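Local coordinates for protein chitinase A (Pteris ryukyuensis, PDB 4RL3) that probably hydrolyses the glycosidic bonds of chitin, as a class III chitinase of glycoside hydrolase family 18, of which this chain is the catalytic domain, at residues Gly80-Ser85 and Asp122-Asp127; Gln90-Ser95 and Phe126-Thr131. All coordinates share one frame; numbering follows the deposited sequence.

Contact 1 of 2, residues Gly80-Ser85 and Asp122-Asp127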
loop_
_atom_site.group_PDB
_atom_site.type_symbol
_atom_site.label_atom_id
_atom_site.label_comp_id
_atom_site.label_asym_id
_atom_site.label_seq_id
_atom_site.Cartn_x
_atom_site.Cartn_y
_atom_site.Cartn_z
ATOM N N GLY A 80 -5.782 -7.605 0.683
ATOM C CA GLY A 80 -7.146 -7.362 0.242
ATOM C C GLY A 80 -7.262 -6.939 -1.198
ATOM O O GLY A 80 -7.370 -7.772 -2.084
ATOM N N GLY A 81 -7.264 -5.638 -1.431
ATOM C CA GLY A 81 -7.559 -5.116 -2.757
ATOM C C GLY A 81 -9.054 -5.160 -3.054
ATOM O O GLY A 81 -9.879 -5.382 -2.179
ATOM N N ASP A 82 -9.397 -4.924 -4.310
ATOM C CA ASP A 82 -10.788 -4.757 -4.718
ATOM C C ASP A 82 -11.489 -6.106 -4.894
ATOM O O ASP A 82 -12.500 -6.371 -4.233
ATOM C CB ASP A 82 -10.823 -3.937 -6.016
ATOM C CG ASP A 82 -12.225 -3.572 -6.475
ATOM O OD1 ASP A 82 -13.222 -3.822 -5.764
ATOM O OD2 ASP A 82 -12.320 -3.023 -7.594
ATOM N N THR A 83 -10.937 -6.962 -5.754
ATOM C CA THR A 83 -11.623 -8.180 -6.169
ATOM C C THR A 83 -10.771 -9.433 -6.066
ATOM O O THR A 83 -9.542 -9.373 -6.031
ATOM C CB THR A 83 -12.121 -8.077 -7.628
ATOM O OG1 THR A 83 -11.021 -7.796 -8.497
ATOM C CG2 THR A 83 -13.163 -7.000 -7.754
ATOM N N ILE A 84 -11.468 -10.566 -6.020
ATOM C CA ILE A 84 -10.862 -11.893 -6.032
ATOM C C ILE A 84 -11.656 -12.675 -7.072
ATOM O O ILE A 84 -12.855 -12.879 -6.910
ATOM C CB ILE A 84 -10.888 -12.574 -4.630
ATOM C CG1 ILE A 84 -10.474 -14.050 -4.705
ATOM C CG2 ILE A 84 -12.254 -12.466 -3.963
ATOM C CD1 ILE A 84 -9.062 -14.267 -5.184
ATOM N N SER A 85 -10.993 -13.064 -8.160
ATOM C CA SER A 85 -11.670 -13.733 -9.278
ATOM C C SER A 85 -12.960 -12.998 -9.652
ATOM O O SER A 85 -13.999 -13.619 -9.880
ATOM C CB SER A 85 -11.940 -15.205 -8.945
ATOM O OG SER A 85 -10.727 -15.884 -8.664
ATOM N N ASP A 122 -5.283 -2.892 2.765
ATOM C CA ASP A 122 -5.971 -2.325 1.598
ATOM C C ASP A 122 -7.311 -3.015 1.355
ATOM O O ASP A 122 -7.698 -3.245 0.211
ATOM C CB ASP A 122 -5.076 -2.413 0.356
ATOM C CG ASP A 122 -5.606 -1.614 -0.829
ATOM O OD1 ASP A 122 -6.264 -0.564 -0.607
ATOM O OD2 ASP A 122 -5.332 -2.039 -1.990
ATOM N N TYR A 123 -8.023 -3.329 2.435
ATOM C CA TYR A 123 -9.414 -3.738 2.295
ATOM C C TYR A 123 -10.292 -2.543 1.994
ATOM O O TYR A 123 -10.042 -1.440 2.488
ATOM C CB TYR A 123 -9.912 -4.408 3.564
ATOM C CG TYR A 123 -9.341 -5.782 3.801
ATOM C CD1 TYR A 123 -9.896 -6.895 3.190
ATOM C CD2 TYR A 123 -8.267 -5.968 4.664
ATOM C CE1 TYR A 123 -9.393 -8.163 3.436
ATOM C CE2 TYR A 123 -7.738 -7.223 4.901
ATOM C CZ TYR A 123 -8.300 -8.321 4.283
ATOM O OH TYR A 123 -7.773 -9.570 4.554
ATOM N N GLU A 124 -11.334 -2.757 1.192
ATOM C CA GLU A 124 -12.271 -1.668 0.895
ATOM C C GLU A 124 -13.749 -2.033 0.948
ATOM O O GLU A 124 -14.593 -1.162 0.788
ATOM C CB GLU A 124 -11.954 -1.069 -0.473
ATOM C CG GLU A 124 -12.335 -1.954 -1.641
ATOM C CD GLU A 124 -12.230 -1.226 -2.968
ATOM O OE1 GLU A 124 -11.282 -1.533 -3.710
ATOM O OE2 GLU A 124 -13.073 -0.340 -3.261
ATOM N N HIS A 125 -14.062 -3.306 1.151
ATOM C CA HIS A 125 -15.454 -3.766 1.193
ATOM C C HIS A 125 -15.768 -4.275 2.579
ATOM O O HIS A 125 -15.136 -5.214 3.063
ATOM C CB HIS A 125 -15.691 -4.861 0.165
ATOM C CG HIS A 125 -15.318 -4.461 -1.222
ATOM N ND1 HIS A 125 -16.067 -3.574 -1.959
ATOM C CD2 HIS A 125 -14.266 -4.806 -1.999
ATOM C CE1 HIS A 125 -15.493 -3.390 -3.133
ATOM N NE2 HIS A 125 -14.402 -4.129 -3.184
ATOM N N PHE A 126 -16.770 -3.665 3.194
ATOM C CA PHE A 126 -17.104 -3.910 4.589
ATOM C C PHE A 126 -18.577 -4.209 4.792
ATOM O O PHE A 126 -19.127 -3.959 5.857
ATOM C CB PHE A 126 -16.692 -2.690 5.416
ATOM C CG PHE A 126 -15.232 -2.380 5.309
ATOM C CD1 PHE A 126 -14.318 -3.209 5.909
ATOM C CD2 PHE A 126 -14.775 -1.296 4.580
ATOM C CE1 PHE A 126 -12.965 -2.958 5.815
ATOM C CE2 PHE A 126 -13.421 -1.041 4.467
ATOM C CZ PHE A 126 -12.513 -1.871 5.092
ATOM N N ASP A 127 -19.197 -4.805 3.783
ATOM C CA ASP A 127 -20.634 -5.059 3.832
ATOM C C ASP A 127 -21.001 -6.268 4.701
ATOM O O ASP A 127 -22.183 -6.475 4.986
ATOM C CB ASP A 127 -21.161 -5.232 2.410
ATOM C CG ASP A 127 -20.807 -4.054 1.517
ATOM O OD1 ASP A 127 -21.143 -2.914 1.888
ATOM O OD2 ASP A 127 -20.164 -4.251 0.460
HETATM O O HOH W 1 -11.380 -5.347 0.109
HETATM O O HOH W 2 -14.464 -1.012 -5.830
#
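G80 and G81 lie beside D122 and Y123 where two adjacent parallel strands of the TIM barrel, 73-81 and 118-123, run out at their C-terminal ends. This is the tight part. G81 N donates a hydrogen bond to D122 O at 2.9 Å. G80 CA sits over one face of the Y123 ring, 4.2 Å from its centroid, a CH-pi contact. A side chain on G80 would run into Y123 CD1 and D122 O, and its backbone angles also call for glycine. The Y123 ring is fixed at its far end by a hydrogen bond between its OH and D37.

Beyond the strands the segments separate and the contact turns polar and wetter. One water donates to G81 O and accepts from E124 N; another donates to both D82 OD1 and E124 OE2. D82 CG is anti to its backbone N (chi1 -174°), and H125 NE2 donates a hydrogen bond to D82 OD1 at 2.9 Å, meeting it on the anti side and almost in the ring plane. Carboxylate and imidazole are nearly coplanar, and E124 CG, from the neighbouring residue, lies over one face of that ring, offset toward its rim. With an alanine at H125, D82 OD1 would lose its imidazole donor and the carboxylate would probably be freer to turn.

D122 and E124 end the family's DxxDxDxE signature, whose glutamate is the general acid in relatives, and an acetate lies near D122 and a magnesium ion near E124. D82 OD1 comes within 3.6 Å of E124 OE1; the H125 N-H given to D82 and the water given to both carboxylates would be expected to make this closeness tolerable.

Contact 2 of 2, residues Gln90-Ser95 and Phe126-Thr131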
loop_
_atom_site.group_PDB
_atom_site.type_symbol
_atom_site.label_atom_id
_atom_site.label_comp_id
_atom_site.label_asym_id
_atom_site.label_seq_id
_atom_site.Cartn_x
_atom_site.Cartn_y
_atom_site.Cartn_z
ATOM N N GLN A 90 -14.683 -8.984 0.351
ATOM C CA GLN A 90 -15.389 -8.577 1.556
ATOM C C GLN A 90 -14.578 -8.988 2.766
ATOM O O GLN A 90 -14.259 -10.176 2.918
ATOM C CB GLN A 90 -16.761 -9.264 1.635
ATOM C CG GLN A 90 -17.752 -8.774 0.599
ATOM C CD GLN A 90 -18.199 -7.350 0.849
ATOM O OE1 GLN A 90 -17.927 -6.764 1.904
ATOM N NE2 GLN A 90 -18.910 -6.781 -0.119
ATOM N N PHE A 91 -14.224 -8.035 3.625
ATOM C CA PHE A 91 -13.570 -8.428 4.861
ATOM C C PHE A 91 -14.549 -9.259 5.680
ATOM O O PHE A 91 -15.680 -8.850 5.907
ATOM C CB PHE A 91 -13.102 -7.234 5.693
ATOM C CG PHE A 91 -12.255 -7.647 6.866
ATOM C CD1 PHE A 91 -12.843 -8.065 8.050
ATOM C CD2 PHE A 91 -10.880 -7.678 6.756
ATOM C CE1 PHE A 91 -12.071 -8.480 9.111
ATOM C CE2 PHE A 91 -10.101 -8.086 7.819
ATOM C CZ PHE A 91 -10.698 -8.495 8.992
ATOM N N THR A 92 -14.108 -10.427 6.128
ATOM C CA THR A 92 -14.994 -11.281 6.913
ATOM C C THR A 92 -14.218 -12.221 7.842
ATOM O O THR A 92 -13.147 -12.742 7.497
ATOM C CB THR A 92 -15.981 -12.024 5.989
ATOM O OG1 THR A 92 -16.927 -12.772 6.771
ATOM C CG2 THR A 92 -15.263 -12.928 5.034
ATOM N N ALA A 93 -14.756 -12.389 9.043
ATOM C CA ALA A 93 -14.106 -13.162 10.087
ATOM C C ALA A 93 -15.126 -14.070 10.747
ATOM O O ALA A 93 -16.232 -13.636 11.064
ATOM C CB ALA A 93 -13.509 -12.231 11.134
ATOM N N THR A 94 -14.739 -15.317 10.970
ATOM C CA THR A 94 -15.576 -16.264 11.723
ATOM C C THR A 94 -15.718 -15.791 13.167
ATOM O O THR A 94 -16.818 -15.790 13.728
ATOM C CB THR A 94 -14.953 -17.680 11.685
ATOM O OG1 THR A 94 -14.891 -18.127 10.322
ATOM C CG2 THR A 94 -15.773 -18.669 12.519
ATOM N N SER A 95 -14.581 -15.421 13.749
ATOM C CA SER A 95 -14.486 -14.740 15.027
ATOM C C SER A 95 -13.240 -13.882 14.958
ATOM O O SER A 95 -12.332 -14.154 14.150
ATOM C CB SER A 95 -14.359 -15.736 16.182
ATOM O OG SER A 95 -13.109 -16.408 16.146
ATOM N N PHE A 126 -16.770 -3.665 3.194
ATOM C CA PHE A 126 -17.104 -3.910 4.589
ATOM C C PHE A 126 -18.577 -4.209 4.792
ATOM O O PHE A 126 -19.127 -3.959 5.857
ATOM C CB PHE A 126 -16.692 -2.690 5.416
ATOM C CG PHE A 126 -15.232 -2.380 5.309
ATOM C CD1 PHE A 126 -14.318 -3.209 5.909
ATOM C CD2 PHE A 126 -14.775 -1.296 4.580
ATOM C CE1 PHE A 126 -12.965 -2.958 5.815
ATOM C CE2 PHE A 126 -13.421 -1.041 4.467
ATOM C CZ PHE A 126 -12.513 -1.871 5.092
ATOM N N ASP A 127 -19.197 -4.805 3.783
ATOM C CA ASP A 127 -20.634 -5.059 3.832
ATOM C C ASP A 127 -21.001 -6.268 4.701
ATOM O O ASP A 127 -22.183 -6.475 4.986
ATOM C CB ASP A 127 -21.161 -5.232 2.410
ATOM C CG ASP A 127 -20.807 -4.054 1.517
ATOM O OD1 ASP A 127 -21.143 -2.914 1.888
ATOM O OD2 ASP A 127 -20.164 -4.251 0.460
ATOM N N GLN A 128 -20.004 -7.055 5.114
ATOM C CA GLN A 128 -20.222 -8.295 5.875
ATOM C C GLN A 128 -19.539 -8.277 7.248
ATOM O O GLN A 128 -19.390 -9.320 7.890
ATOM C CB GLN A 128 -19.714 -9.501 5.068
ATOM C CG GLN A 128 -20.392 -9.673 3.715
ATOM C CD GLN A 128 -19.894 -10.869 2.915
ATOM O OE1 GLN A 128 -20.339 -11.086 1.793
ATOM N NE2 GLN A 128 -18.959 -11.639 3.475
ATOM N N VAL A 129 -19.136 -7.094 7.699
ATOM C CA VAL A 129 -18.422 -6.948 8.958
ATOM C C VAL A 129 -18.682 -5.580 9.586
ATOM O O VAL A 129 -18.814 -4.579 8.887
ATOM C CB VAL A 129 -16.907 -7.174 8.758
ATOM C CG1 VAL A 129 -16.272 -6.046 7.958
ATOM C CG2 VAL A 129 -16.207 -7.349 10.101
ATOM N N SER A 130 -18.746 -5.535 10.910
ATOM C CA SER A 130 -18.831 -4.255 11.604
ATOM C C SER A 130 -17.479 -3.570 11.609
ATOM O O SER A 130 -16.436 -4.208 11.508
ATOM C CB SER A 130 -19.310 -4.423 13.036
ATOM O OG SER A 130 -18.294 -4.979 13.850
ATOM N N THR A 131 -17.497 -2.261 11.749
ATOM C CA THR A 131 -16.263 -1.501 11.795
ATOM C C THR A 131 -15.423 -1.878 13.019
ATOM O O THR A 131 -14.201 -1.993 12.919
ATOM C CB THR A 131 -16.572 0.004 11.723
ATOM O OG1 THR A 131 -17.124 0.273 10.427
ATOM C CG2 THR A 131 -15.335 0.861 11.973
HETATM O O HOH W 3 -17.272 -7.118 4.673
HETATM O O HOH W 4 -17.508 -11.092 9.181
#
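Q90 lies against D127 and Q128 in a type I beta turn, F126 to V129, that belongs to the loop joining strand 118-123 of the TIM barrel to helix 131-147. The partner segment is the loop leading into helix 96-114, so the contact joins two neighbouring beta-alpha loops. Q90, F91 and Q128 have the most surface covered.

Q90 grips the turn through both ends of its amide. A bend at chi2 (-69°) brings CD to 4.0 Å from D127 CB. From there OE1 accepts the backbone N-H of D127, while NE2 donates to D127 OD2 at 2.9 Å. That second bond is nearly straight (167°), lies close to the amide plane and uses the anti lone pair of OD2. Two bonds to one residue fix the rotation of the amide.

Q128 comes from the turn with its chain extended and crosses Q90 at about a right angle. Its CD lies 3.7 Å from Q90 CB, and the Q128 amide lies against CB and CG of Q90. Its NE2 also comes near T92 CB. Q128 lies on the solvent side of the contact.

F91 faces the interior. Its CG is anti to the backbone N (chi1 -172°), and CD1 lies 4.0 Å from both V129 methyls, while CB approaches F126 CD1. The ring also packs against Y123, W99 and F134. Waters link the two backbones: one accepts from Q128 N and lies 2.7 Å from F91 O, and another accepts from A93 N and donates to Q128 O at 2.9 Å.

Contact 1 joins the ends of neighbouring strands 73-81 and 118-123 and the residues just past them; contact 2 joins the loops that lead on to helices 96-114 and 131-147, and the two share F126 and D127. Contact 1 lies nearer the chain's centre, partly buried, and combines glycine packing with a cluster of acidic groups and a histidine. Contact 2 lies on the surface, about 11 Å away between centres; there uncharged amides and one carboxylate join the loops, with a few apolar side chains on the inner side. The two are continuous: H125 O and F91 N are 3.0 Å apart, a probable hydrogen bond, and the Y123 and F91 rings meet edge-to-face.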